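Local coordinates for protein glucosidase 2 subunit beta (Schizosaccharomyces pombe, PDB 4XQM) that recognises the mannose-rich arms of N-glycans through its MRH lectin domain, as the beta subunit of the glucosidase that trims glucose in the endoplasmic reticulum, at residues Y16-V21 with V26-I31. Residues are numbered along the deposited sequence; the frame is centred on the assembly and turned at random.
Sequences YTYKVV and VFQDSI. With MAN (alpha-D-mannopyranose), chain B.
Gln28 reaches across to Tyr16 and Tyr18 and has both N-H groups and the oxygen of its amide engaged. One N-H of NE2 goes to Tyr18 OH at 3.0 Å, lying within the amide plane, and the other meets mannose O3 almost straight, at 171°. OE1 accepts from the sugar's O2 at 2.6 Å. With CG anti to the backbone N (chi1 177°) and the chain extended beyond it, the amide slides over one face of the Tyr16 ring; the two planes differ by 9°, and NE2 sits above the ring centre. This stack holds the amide plane near that of the ring, while the N-H bond given to Tyr18 OH would favour presenting the other N-H to O3 and OE1 to O2. Tyr16 adds its own hydroxyl to mannose O1, while Glu77, Tyr83 and Arg58 bind the sugar as well. The scaffold is a beta hairpin of the MRH domain, its strands 16-21 and 25-28 antiparallel, with Lys19 and Phe27 as a hydrogen-bonded pair: Lys19 N gives to Phe27 O, and Phe27 N returns a bond of 2.8 Å to Lys19 O. Gln28 also opens a type II' turn that runs to Ile31, with Asp29 second in it; one further backbone bond follows, from Asp29 N to Thr17 O, although Asp29 is no longer strand. Its carboxylate accepts Thr17 N at OD1, 2.8 Å away and from above the carboxylate plane, in place of a backbone carbonyl. One water donates to both Thr17 O and Asp29 O; a second accepts from Thr17 OG1 and donates to Asp29 OD1.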
# COMPACT_ATOMS: atom_id res chain seq x y z
N TYR A 16 10.04 6.83 -7.57
CA TYR A 16 8.88 7.18 -6.75
C TYR A 16 9.12 6.89 -5.28
O TYR A 16 9.70 5.86 -4.92
CB TYR A 16 7.66 6.34 -7.13
CG TYR A 16 7.24 6.34 -8.58
CD1 TYR A 16 6.60 7.44 -9.14
CD2 TYR A 16 7.44 5.22 -9.38
CE1 TYR A 16 6.18 7.41 -10.47
CE2 TYR A 16 7.03 5.19 -10.70
CZ TYR A 16 6.40 6.29 -11.23
OH TYR A 16 6.00 6.26 -12.55
N THR A 17 8.65 7.79 -4.43
CA THR A 17 8.60 7.48 -3.00
C THR A 17 7.24 6.87 -2.68
O THR A 17 6.21 7.55 -2.68
CB THR A 17 8.83 8.72 -2.12
OG1 THR A 17 10.13 9.27 -2.38
CG2 THR A 17 8.75 8.32 -0.67
N TYR A 18 7.23 5.56 -2.42
CA TYR A 18 6.00 4.90 -2.02
C TYR A 18 5.85 4.98 -0.52
O TYR A 18 6.82 4.78 0.22
CB TYR A 18 6.00 3.44 -2.48
CG TYR A 18 5.75 3.27 -3.96
CD1 TYR A 18 4.46 3.30 -4.48
CD2 TYR A 18 6.81 3.08 -4.85
CE1 TYR A 18 4.23 3.16 -5.85
CE2 TYR A 18 6.59 2.92 -6.22
CZ TYR A 18 5.30 2.95 -6.71
OH TYR A 18 5.08 2.80 -8.06
N LYS A 19 4.64 5.28 -0.07
CA LYS A 19 4.36 5.42 1.35
C LYS A 19 3.08 4.68 1.66
O LYS A 19 2.01 5.01 1.12
CB LYS A 19 4.23 6.89 1.72
CG LYS A 19 3.86 7.17 3.15
CD LYS A 19 3.81 8.68 3.35
CE LYS A 19 5.01 9.37 2.69
NZ LYS A 19 4.91 10.87 2.67
N VAL A 20 3.19 3.65 2.50
CA VAL A 20 2.02 2.91 2.95
C VAL A 20 1.76 3.27 4.41
O VAL A 20 2.66 3.15 5.24
CB VAL A 20 2.23 1.38 2.87
CG1 VAL A 20 1.03 0.63 3.47
CG2 VAL A 20 2.45 0.96 1.41
N VAL A 21 0.55 3.74 4.68
CA VAL A 21 0.13 3.97 6.06
C VAL A 21 -1.01 3.00 6.38
O VAL A 21 -2.10 3.08 5.79
CB VAL A 21 -0.32 5.42 6.27
CG1 VAL A 21 -0.56 5.65 7.76
CG2 VAL A 21 0.74 6.36 5.79
N VAL A 26 -2.36 5.07 0.89
CA VAL A 26 -1.11 4.76 0.20
C VAL A 26 -0.82 5.87 -0.80
O VAL A 26 -1.74 6.30 -1.51
CB VAL A 26 -1.21 3.43 -0.56
CG1 VAL A 26 0.08 3.16 -1.31
CG2 VAL A 26 -1.52 2.29 0.41
N PHE A 27 0.43 6.31 -0.86
CA PHE A 27 0.85 7.34 -1.83
C PHE A 27 2.04 6.91 -2.69
O PHE A 27 2.87 6.07 -2.29
CB PHE A 27 1.24 8.64 -1.13
CG PHE A 27 0.10 9.34 -0.45
CD1 PHE A 27 -0.23 9.03 0.86
CD2 PHE A 27 -0.61 10.32 -1.11
CE1 PHE A 27 -1.28 9.67 1.50
CE2 PHE A 27 -1.67 10.97 -0.48
CZ PHE A 27 -2.00 10.64 0.82
N GLN A 28 2.12 7.52 -3.87
CA GLN A 28 3.26 7.40 -4.77
C GLN A 28 3.68 8.84 -5.04
O GLN A 28 2.96 9.56 -5.74
CB GLN A 28 2.82 6.74 -6.07
CG GLN A 28 3.92 6.62 -7.14
CD GLN A 28 3.33 6.38 -8.50
OE1 GLN A 28 2.62 7.24 -9.03
NE2 GLN A 28 3.62 5.22 -9.09
N ASP A 29 4.82 9.25 -4.47
CA ASP A 29 5.15 10.68 -4.38
C ASP A 29 3.93 11.40 -3.79
O ASP A 29 3.43 10.98 -2.75
CB ASP A 29 5.61 11.24 -5.73
CG ASP A 29 6.93 10.66 -6.18
OD1 ASP A 29 7.74 10.31 -5.28
OD2 ASP A 29 7.18 10.56 -7.41
N SER A 30 3.43 12.44 -4.45
CA SER A 30 2.25 13.14 -3.91
C SER A 30 0.91 12.63 -4.44
O SER A 30 -0.15 13.22 -4.16
CB SER A 30 2.38 14.65 -4.14
OG SER A 30 3.39 15.18 -3.31
N ILE A 31 0.94 11.53 -5.18
CA ILE A 31 -0.27 10.97 -5.76
C ILE A 31 -0.95 9.97 -4.82
O ILE A 31 -0.29 9.05 -4.32
CB ILE A 31 0.04 10.29 -7.11
CG1 ILE A 31 0.72 11.27 -8.07
CG2 ILE A 31 -1.24 9.73 -7.73
CD1 ILE A 31 1.19 10.62 -9.38
C1 MAN B . 2.29 7.85 -13.01
C2 MAN B . 2.31 6.87 -11.99
C3 MAN B . 2.25 5.52 -12.71
C4 MAN B . 1.06 5.49 -13.71
C5 MAN B . 1.20 6.66 -14.70
C6 MAN B . 0.00 6.82 -15.61
O1 MAN B . 3.44 7.39 -13.66
O2 MAN B . 1.18 7.03 -11.21
O3 MAN B . 2.19 4.46 -11.78
O4 MAN B . 1.07 4.29 -14.45
O5 MAN B . 1.27 7.84 -13.93
O6 MAN B . 0.38 7.71 -16.66
O HOH W 1 4.87 9.51 -0.96
O HOH W 2 10.68 10.34 -5.00